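Local coordinates for protein dTDP-4-dehydrorhamnose reductase (PDB 2GGS) that binds NADPH and probably reduces dTDP-4-dehydrorhamnose as a Rossmann-fold oxidoreductase of the RmlD family, at residues Pro58-Ala64 with Ser100-Ile105; Asp145-Thr151 with Thr202-Ala208. All coordinates share one frame; numbering follows the deposited sequence.

Contact 1 of 2, residues Pro58-Ala64 with Ser100-Ile105. With NDP (NADPH dihydro-nicotinamide-adenine-dinucleotide phosphate), chain C.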
loop_
_atom_site.group_PDB
_atom_site.type_symbol
_atom_site.label_atom_id
_atom_site.label_comp_id
_atom_site.label_asym_id
_atom_site.label_seq_id
_atom_site.Cartn_x
_atom_site.Cartn_y
_atom_site.Cartn_z
ATOM N N PRO A 58 -13.542 -7.698 15.413
ATOM C CA PRO A 58 -12.475 -6.680 15.587
ATOM C C PRO A 58 -13.016 -5.311 15.949
ATOM O O PRO A 58 -14.045 -4.902 15.413
ATOM C CB PRO A 58 -11.779 -6.677 14.213
ATOM C CG PRO A 58 -12.893 -7.101 13.228
ATOM C CD PRO A 58 -13.606 -8.215 14.038
ATOM N N ASP A 59 -12.330 -4.598 16.839
ATOM C CA ASP A 59 -12.675 -3.210 17.144
ATOM C C ASP A 59 -12.290 -2.369 15.945
ATOM O O ASP A 59 -12.933 -1.363 15.631
ATOM C CB ASP A 59 -11.905 -2.712 18.366
ATOM C CG ASP A 59 -12.268 -3.467 19.630
ATOM O OD1 ASP A 59 -13.456 -3.517 19.999
ATOM O OD2 ASP A 59 -11.366 -4.008 20.272
ATOM N N VAL A 60 -11.213 -2.815 15.292
ATOM C CA VAL A 60 -10.564 -2.099 14.208
ATOM C C VAL A 60 -10.263 -3.089 13.057
ATOM O O VAL A 60 -9.840 -4.222 13.285
ATOM C CB VAL A 60 -9.258 -1.407 14.698
ATOM C CG1 VAL A 60 -8.487 -0.800 13.531
ATOM C CG2 VAL A 60 -9.611 -0.331 15.735
ATOM N N ILE A 61 -10.517 -2.667 11.821
ATOM C CA ILE A 61 -10.125 -3.478 10.689
ATOM C C ILE A 61 -9.160 -2.612 9.869
ATOM O O ILE A 61 -9.545 -1.537 9.460
ATOM C CB ILE A 61 -11.333 -3.864 9.800
ATOM C CG1 ILE A 61 -12.309 -4.742 10.601
ATOM C CG2 ILE A 61 -10.879 -4.618 8.528
ATOM C CD1 ILE A 61 -13.685 -4.740 10.015
ATOM N N ILE A 62 -7.958 -3.115 9.604
ATOM C CA ILE A 62 -7.054 -2.452 8.654
ATOM C C ILE A 62 -7.008 -3.298 7.372
ATOM O O ILE A 62 -6.512 -4.444 7.403
ATOM C CB ILE A 62 -5.635 -2.292 9.229
ATOM C CG1 ILE A 62 -5.633 -1.467 10.529
ATOM C CG2 ILE A 62 -4.736 -1.573 8.206
ATOM C CD1 ILE A 62 -4.291 -1.567 11.304
ATOM N N ASN A 63 -7.585 -2.764 6.282
ATOM C CA ASN A 63 -7.664 -3.516 5.013
ATOM C C ASN A 63 -6.444 -3.243 4.143
ATOM O O ASN A 63 -6.428 -2.242 3.389
ATOM C CB ASN A 63 -8.929 -3.167 4.230
ATOM C CG ASN A 63 -9.050 -4.016 2.987
ATOM O OD1 ASN A 63 -8.712 -5.203 3.041
ATOM N ND2 ASN A 63 -9.455 -3.417 1.857
ATOM N N ALA A 64 -5.411 -4.083 4.306
ATOM C CA ALA A 64 -4.197 -3.965 3.493
ATOM C C ALA A 64 -4.153 -5.001 2.378
ATOM O O ALA A 64 -3.248 -4.995 1.536
ATOM C CB ALA A 64 -2.934 -4.062 4.359
ATOM N N SER A 100 -17.415 -1.553 13.649
ATOM C CA SER A 100 -15.950 -1.520 13.618
ATOM C C SER A 100 -15.414 -0.202 13.058
ATOM O O SER A 100 -16.076 0.464 12.259
ATOM C CB SER A 100 -15.402 -2.621 12.729
ATOM O OG SER A 100 -15.509 -3.879 13.344
ATOM N N TYR A 101 -14.206 0.156 13.481
ATOM C CA TYR A 101 -13.510 1.285 12.890
ATOM C C TYR A 101 -12.746 0.720 11.676
ATOM O O TYR A 101 -11.892 -0.125 11.836
ATOM C CB TYR A 101 -12.570 1.919 13.915
ATOM C CG TYR A 101 -11.616 2.982 13.417
ATOM C CD1 TYR A 101 -12.040 3.995 12.565
ATOM C CD2 TYR A 101 -10.301 3.016 13.876
ATOM C CE1 TYR A 101 -11.164 4.981 12.128
ATOM C CE2 TYR A 101 -9.420 4.007 13.438
ATOM C CZ TYR A 101 -9.865 4.983 12.587
ATOM O OH TYR A 101 -9.019 5.965 12.139
ATOM N N ILE A 102 -13.080 1.208 10.487
ATOM C CA ILE A 102 -12.515 0.658 9.252
ATOM C C ILE A 102 -11.405 1.573 8.715
ATOM O O ILE A 102 -11.628 2.773 8.510
ATOM C CB ILE A 102 -13.597 0.503 8.208
ATOM C CG1 ILE A 102 -14.631 -0.541 8.695
ATOM C CG2 ILE A 102 -12.975 0.120 6.829
ATOM C CD1 ILE A 102 -15.522 -1.029 7.646
ATOM N N VAL A 103 -10.215 1.009 8.517
ATOM C CA VAL A 103 -9.070 1.752 7.945
ATOM C C VAL A 103 -8.672 1.064 6.651
ATOM O O VAL A 103 -8.249 -0.109 6.675
ATOM C CB VAL A 103 -7.832 1.775 8.918
ATOM C CG1 VAL A 103 -6.645 2.524 8.260
ATOM C CG2 VAL A 103 -8.222 2.387 10.267
ATOM N N HIS A 104 -8.823 1.755 5.521
ATOM C CA HIS A 104 -8.632 1.107 4.241
ATOM C C HIS A 104 -7.372 1.707 3.588
ATOM O O HIS A 104 -7.207 2.924 3.564
ATOM C CB HIS A 104 -9.846 1.351 3.323
ATOM C CG HIS A 104 -9.581 0.941 1.914
ATOM N ND1 HIS A 104 -9.406 -0.387 1.568
ATOM C CD2 HIS A 104 -9.374 1.660 0.783
ATOM C CE1 HIS A 104 -9.104 -0.463 0.287
ATOM N NE2 HIS A 104 -9.101 0.760 -0.223
ATOM N N ILE A 105 -6.516 0.855 3.036
ATOM C CA ILE A 105 -5.269 1.354 2.446
ATOM C C ILE A 105 -5.427 1.512 0.943
ATOM O O ILE A 105 -5.918 0.613 0.252
ATOM C CB ILE A 105 -4.068 0.429 2.782
ATOM C CG1 ILE A 105 -3.978 0.130 4.302
ATOM C CG2 ILE A 105 -2.760 1.066 2.215
ATOM C CD1 ILE A 105 -3.893 1.360 5.220
HETATM P PA NDP C . 1.572 -7.093 -0.875
HETATM O O1A NDP C . 1.513 -7.461 -2.299
HETATM O O2A NDP C . 2.889 -7.341 -0.241
HETATM O O5B NDP C . 0.470 -7.841 -0.026
HETATM C C5B NDP C . -0.803 -8.122 -0.581
HETATM C C4B NDP C . -1.582 -8.790 0.522
HETATM O O4B NDP C . -2.923 -8.958 0.055
HETATM C C3B NDP C . -1.012 -10.137 0.935
HETATM O O3B NDP C . -1.085 -10.243 2.331
HETATM C C2B NDP C . -2.005 -11.103 0.275
HETATM O O2B NDP C . -2.063 -12.270 1.039
HETATM C C1B NDP C . -3.285 -10.287 0.398
HETATM N N9A NDP C . -4.311 -10.765 -0.534
HETATM C C8A NDP C . -4.309 -10.650 -1.891
HETATM N N7A NDP C . -5.434 -11.251 -2.373
HETATM C C5A NDP C . -6.121 -11.734 -1.324
HETATM C C6A NDP C . -7.323 -12.447 -1.226
HETATM N N6A NDP C . -7.969 -12.862 -2.352
HETATM N N1A NDP C . -7.726 -12.813 0.029
HETATM C C2A NDP C . -7.025 -12.502 1.188
HETATM N N3A NDP C . -5.839 -11.817 1.080
HETATM C C4A NDP C . -5.412 -11.456 -0.153
HETATM O O3 NDP C . 1.075 -5.549 -0.870
HETATM P PN NDP C . 1.654 -4.341 0.043
HETATM O O1N NDP C . 1.860 -4.695 1.430
HETATM O O2N NDP C . 2.759 -3.814 -0.790
HETATM O O5D NDP C . 0.444 -3.306 -0.117
HETATM C C5D NDP C . -0.415 -3.028 0.984
HETATM C C4D NDP C . -1.537 -2.076 0.591
HETATM O O4D NDP C . -0.956 -0.871 0.148
HETATM C C3D NDP C . -2.422 -2.571 -0.550
HETATM O O3D NDP C . -3.687 -2.038 -0.262
HETATM C C2D NDP C . -1.846 -1.904 -1.775
HETATM O O2D NDP C . -2.828 -1.796 -2.791
HETATM C C1D NDP C . -1.445 -0.543 -1.155
HETATM N N1N NDP C . -0.397 0.103 -1.954
HETATM C C2N NDP C . 0.696 -0.646 -2.300
HETATM C C3N NDP C . 1.815 -0.071 -2.885
HETATM C C7N NDP C . 2.978 -0.943 -3.234
HETATM O O7N NDP C . 4.008 -0.411 -4.034
HETATM N N7N NDP C . 3.016 -2.202 -2.802
HETATM C C4N NDP C . 1.856 1.418 -3.175
HETATM C C5N NDP C . 0.596 2.157 -2.793
HETATM C C6N NDP C . -0.460 1.462 -2.190
HETATM P P2B NDP C . -1.303 -13.668 0.567
HETATM O O1X NDP C . -1.258 -14.425 1.833
HETATM O O2X NDP C . 0.037 -13.328 0.009
HETATM O O3X NDP C . -2.135 -14.376 -0.533
#
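Ser100 OG gives its proton to Pro58 O at 2.7 Å, the shortest polar bond between Pro58-Ala64 and Ser100-Ile105. Its chi1 of -74° sets OG beside the backbone N, toward Pro58-Ala64, while Ser100 CB meets Ile61 CD1. Beyond it, two parallel strands are laced by five backbone bonds, from Tyr101 N to Asp59 O through Ile105 N to Asn63 O.

On the face of Ile61 and Ile102, Asn63 and His104 stand side by side. Asn63 ND2 gives an N-H to His104 ND1 at 3.0 Å, 4° out of the ring plane, though ND1 lies somewhat out of the amide plane. The amide is turned 28° from the ring, and Asn63 OD1 is hydrogen-bonded to Thr6 OG1, so both ends of the amide are held. On the other face Val60 CG2 meets the edge of the Tyr101 ring at CD2 (3.9 Å), and Val103 CG2 packs over one ring face. At the C-terminal end Ala64 O and Ile105 CG2 border the nicotinamide ribose of NADPH, 3.3 Å from C3D and 3.4 Å from O4D.

Helix 77-97 covers the Asn63 face and helix 186-199 the Ile62 face, while strands 3-6 and 147-151 flank the pair in the central parallel sheet.

Contact 2 of 2, residues Asp145-Thr151 with Thr202-Ala208. With NDP (NADPH dihydro-nicotinamide-adenine-dinucleotide phosphate), chain C.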
loop_
_atom_site.group_PDB
_atom_site.type_symbol
_atom_site.label_atom_id
_atom_site.label_comp_id
_atom_site.label_asym_id
_atom_site.label_seq_id
_atom_site.Cartn_x
_atom_site.Cartn_y
_atom_site.Cartn_z
ATOM N N ASP A 145 -17.499 7.489 9.082
ATOM C CA ASP A 145 -16.576 7.088 10.141
ATOM C C ASP A 145 -15.444 6.112 9.736
ATOM O O ASP A 145 -14.862 5.456 10.592
ATOM C CB ASP A 145 -17.360 6.525 11.338
ATOM C CG ASP A 145 -18.207 5.293 10.983
ATOM O OD1 ASP A 145 -18.237 4.835 9.802
ATOM O OD2 ASP A 145 -18.891 4.811 11.912
ATOM N N SER A 146 -15.113 6.026 8.456
ATOM C CA SER A 146 -13.952 5.201 8.024
ATOM C C SER A 146 -12.792 6.133 7.669
ATOM O O SER A 146 -13.004 7.325 7.474
ATOM C CB SER A 146 -14.273 4.352 6.798
ATOM O OG SER A 146 -14.336 5.162 5.652
ATOM N N LEU A 147 -11.601 5.561 7.553
ATOM C CA LEU A 147 -10.396 6.309 7.146
ATOM C C LEU A 147 -9.784 5.600 5.928
ATOM O O LEU A 147 -9.564 4.386 5.982
ATOM C CB LEU A 147 -9.360 6.283 8.275
ATOM C CG LEU A 147 -8.080 7.063 7.999
ATOM C CD1 LEU A 147 -8.407 8.559 7.761
ATOM C CD2 LEU A 147 -7.097 6.844 9.148
ATOM N N ILE A 148 -9.506 6.370 4.872
ATOM C CA ILE A 148 -8.784 5.886 3.681
ATOM C C ILE A 148 -7.394 6.511 3.796
ATOM O O ILE A 148 -7.253 7.742 3.910
ATOM C CB ILE A 148 -9.438 6.315 2.349
ATOM C CG1 ILE A 148 -10.753 5.546 2.117
ATOM C CG2 ILE A 148 -8.467 6.116 1.166
ATOM C CD1 ILE A 148 -11.690 6.239 1.145
ATOM N N ILE A 149 -6.377 5.654 3.769
ATOM C CA ILE A 149 -4.988 6.119 3.785
ATOM C C ILE A 149 -4.389 5.862 2.413
ATOM O O ILE A 149 -4.234 4.705 2.036
ATOM C CB ILE A 149 -4.155 5.387 4.862
ATOM C CG1 ILE A 149 -4.725 5.558 6.284
ATOM C CG2 ILE A 149 -2.706 5.875 4.794
ATOM C CD1 ILE A 149 -3.896 4.840 7.343
ATOM N N ARG A 150 -4.061 6.925 1.660
ATOM C CA ARG A 150 -3.409 6.701 0.359
ATOM C C ARG A 150 -1.899 6.727 0.586
ATOM O O ARG A 150 -1.378 7.584 1.288
ATOM C CB ARG A 150 -3.761 7.764 -0.657
ATOM C CG ARG A 150 -5.257 7.892 -0.946
ATOM C CD ARG A 150 -5.477 8.568 -2.316
ATOM N NE ARG A 150 -6.889 8.748 -2.658
ATOM C CZ ARG A 150 -7.519 9.928 -2.630
ATOM N NH1 ARG A 150 -6.873 11.045 -2.254
ATOM N NH2 ARG A 150 -8.799 9.994 -2.968
ATOM N N THR A 151 -1.207 5.798 -0.047
ATOM C CA THR A 151 0.260 5.712 0.107
ATOM C C THR A 151 0.893 5.401 -1.254
ATOM O O THR A 151 0.180 5.205 -2.261
ATOM C CB THR A 151 0.642 4.739 1.226
ATOM O OG1 THR A 151 2.027 4.870 1.584
ATOM C CG2 THR A 151 0.359 3.317 0.827
ATOM N N THR A 202 -10.776 10.004 10.694
ATOM C CA THR A 202 -11.727 9.602 9.649
ATOM C C THR A 202 -11.486 10.466 8.409
ATOM O O THR A 202 -10.746 11.466 8.483
ATOM C CB THR A 202 -13.219 9.672 10.115
ATOM O OG1 THR A 202 -13.586 11.029 10.410
ATOM C CG2 THR A 202 -13.472 8.807 11.350
ATOM N N GLY A 203 -12.066 10.075 7.267
ATOM C CA GLY A 203 -11.909 10.820 6.013
ATOM C C GLY A 203 -10.856 10.203 5.103
ATOM O O GLY A 203 -10.782 8.977 4.987
ATOM N N ILE A 204 -10.061 11.044 4.447
ATOM C CA ILE A 204 -8.950 10.559 3.619
ATOM C C ILE A 204 -7.661 11.198 4.145
ATOM O O ILE A 204 -7.687 12.335 4.610
ATOM C CB ILE A 204 -9.143 10.930 2.139
ATOM C CG1 ILE A 204 -10.506 10.435 1.652
ATOM C CG2 ILE A 204 -8.007 10.344 1.278
ATOM C CD1 ILE A 204 -10.858 10.870 0.267
ATOM N N ILE A 205 -6.558 10.457 4.139
ATOM C CA ILE A 205 -5.263 11.015 4.586
ATOM C C ILE A 205 -4.162 10.415 3.729
ATOM O O ILE A 205 -4.211 9.224 3.431
ATOM C CB ILE A 205 -4.997 10.843 6.113
ATOM C CG1 ILE A 205 -3.753 11.620 6.604
ATOM C CG2 ILE A 205 -4.822 9.354 6.490
ATOM C CD1 ILE A 205 -3.614 11.596 8.143
ATOM N N HIS A 206 -3.227 11.252 3.294
ATOM C CA HIS A 206 -2.050 10.781 2.543
ATOM C C HIS A 206 -0.901 10.535 3.477
ATOM O O HIS A 206 -0.504 11.438 4.239
ATOM C CB HIS A 206 -1.618 11.789 1.477
ATOM C CG HIS A 206 -2.563 11.875 0.325
ATOM N ND1 HIS A 206 -2.390 12.750 -0.720
ATOM C CD2 HIS A 206 -3.709 11.189 0.063
ATOM C CE1 HIS A 206 -3.383 12.592 -1.588
ATOM N NE2 HIS A 206 -4.170 11.621 -1.153
ATOM N N VAL A 207 -0.332 9.337 3.430
ATOM C CA VAL A 207 0.855 9.027 4.234
ATOM C C VAL A 207 1.879 8.345 3.295
ATOM O O VAL A 207 1.772 7.156 3.018
ATOM C CB VAL A 207 0.547 8.116 5.465
ATOM C CG1 VAL A 207 1.789 7.904 6.293
ATOM C CG2 VAL A 207 -0.576 8.683 6.347
ATOM N N ALA A 208 2.861 9.106 2.796
ATOM C CA ALA A 208 3.891 8.561 1.910
ATOM C C ALA A 208 5.215 9.319 2.056
ATOM O O ALA A 208 5.334 10.187 2.933
ATOM C CB ALA A 208 3.422 8.575 0.460
HETATM P PA NDP C . 1.572 -7.093 -0.875
HETATM O O1A NDP C . 1.513 -7.461 -2.299
HETATM O O2A NDP C . 2.889 -7.341 -0.241
HETATM O O5B NDP C . 0.470 -7.841 -0.026
HETATM C C5B NDP C . -0.803 -8.122 -0.581
HETATM C C4B NDP C . -1.582 -8.790 0.522
HETATM O O4B NDP C . -2.923 -8.958 0.055
HETATM C C3B NDP C . -1.012 -10.137 0.935
HETATM O O3B NDP C . -1.085 -10.243 2.331
HETATM C C2B NDP C . -2.005 -11.103 0.275
HETATM O O2B NDP C . -2.063 -12.270 1.039
HETATM C C1B NDP C . -3.285 -10.287 0.398
HETATM N N9A NDP C . -4.311 -10.765 -0.534
HETATM C C8A NDP C . -4.309 -10.650 -1.891
HETATM N N7A NDP C . -5.434 -11.251 -2.373
HETATM C C5A NDP C . -6.121 -11.734 -1.324
HETATM C C6A NDP C . -7.323 -12.447 -1.226
HETATM N N6A NDP C . -7.969 -12.862 -2.352
HETATM N N1A NDP C . -7.726 -12.813 0.029
HETATM C C2A NDP C . -7.025 -12.502 1.188
HETATM N N3A NDP C . -5.839 -11.817 1.080
HETATM C C4A NDP C . -5.412 -11.456 -0.153
HETATM O O3 NDP C . 1.075 -5.549 -0.870
HETATM P PN NDP C . 1.654 -4.341 0.043
HETATM O O1N NDP C . 1.860 -4.695 1.430
HETATM O O2N NDP C . 2.759 -3.814 -0.790
HETATM O O5D NDP C . 0.444 -3.306 -0.117
HETATM C C5D NDP C . -0.415 -3.028 0.984
HETATM C C4D NDP C . -1.537 -2.076 0.591
HETATM O O4D NDP C . -0.956 -0.871 0.148
HETATM C C3D NDP C . -2.422 -2.571 -0.550
HETATM O O3D NDP C . -3.687 -2.038 -0.262
HETATM C C2D NDP C . -1.846 -1.904 -1.775
HETATM O O2D NDP C . -2.828 -1.796 -2.791
HETATM C C1D NDP C . -1.445 -0.543 -1.155
HETATM N N1N NDP C . -0.397 0.103 -1.954
HETATM C C2N NDP C . 0.696 -0.646 -2.300
HETATM C C3N NDP C . 1.815 -0.071 -2.885
HETATM C C7N NDP C . 2.978 -0.943 -3.234
HETATM O O7N NDP C . 4.008 -0.411 -4.034
HETATM N N7N NDP C . 3.016 -2.202 -2.802
HETATM C C4N NDP C . 1.856 1.418 -3.175
HETATM C C5N NDP C . 0.596 2.157 -2.793
HETATM C C6N NDP C . -0.460 1.462 -2.190
HETATM P P2B NDP C . -1.303 -13.668 0.567
HETATM O O1X NDP C . -1.258 -14.425 1.833
HETATM O O2X NDP C . 0.037 -13.328 0.009
HETATM O O3X NDP C . -2.135 -14.376 -0.533
HETATM O O HOH W 1 -13.594 7.733 4.537
#
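Arg150 and His206 join Asp145-Thr151 to Thr202-Ala208 side chain to side chain. Arg150 NH1 donates to His206 NE2 at 3.0 Å, lying near the ring plane at its edge, and the guanidinium and imidazole planes stand 61° apart. The arginine chain is extended from CG to NE, which carries its methylenes past the imidazole, with Arg150 CD 3.5 Å from His206 NE2. A salt bridge from Arg150 NE to Glu138 and a hydrogen bond from NH1 to Glu120 O also hold the guanidinium. A second side-chain bond closes the strand ends, where Thr151 OG1 donates to Val207 O at 2.7 Å in the carbonyl plane; chi1 of -167° puts the hydroxyl beside the carbonyl carbon and lets CG2 face the nicotinamide, 3.6 Å from NADPH C6N.

Backbone bonds alternate between the parallel strands, from Gly203 N to Ser146 O through Val207 N to Arg150 O. Near Gly203 a water lies within hydrogen-bonding distance of Ser146 OG (2.9 Å) and Gly203 O; Ser146 OG is also bonded to Ala141 O.

Apolar contacts fall on both faces. Ile205 CG2 touches Ile149 CG1 (3.8 Å) and Leu147 CD1, and Ile149 CG2 meets Val207 CG2. On the arginine side Ile148 CG2 meets Ile204 CG2 (4.3 Å). Ile204 CG2 also sits 3.8 Å above one face of the Arg150 guanidinium, offset toward its rim.

Helices 186-199 and 253-258 pack on the Ile149 and Ile205 side. The pairing forms the edge of the seven-stranded parallel sheet of a Rossmann fold, whose strand ends border the cofactor, as in extended short-chain dehydrogenases.

Contacts 1 and 2 are successive strand pairs of one parallel sheet, in the order 60-63, 101-107, 147-151, 203-206, with their centres about 11 Å apart. The middle strands join them directly: His104 N lies 2.8 Å from Leu147 O, and Ile149 N lies 2.9 Å from His104 O, both probable hydrogen bonds. Beside these, Tyr101 OH, hydrogen-bonded to Lys201 O, packs on Leu147 CD2 at 3.7 Å. Contact 1 reaches NADPH through Ala64 and Ile105, at the nicotinamide ribose, and contact 2 through Thr151, at the nicotinamide ring, where Thr151 O comes within 3.1 Å of NADPH C5N. Lys134 NZ, itself hydrogen-bonded to NADPH, is also hydrogen-bonded to Ile105 O.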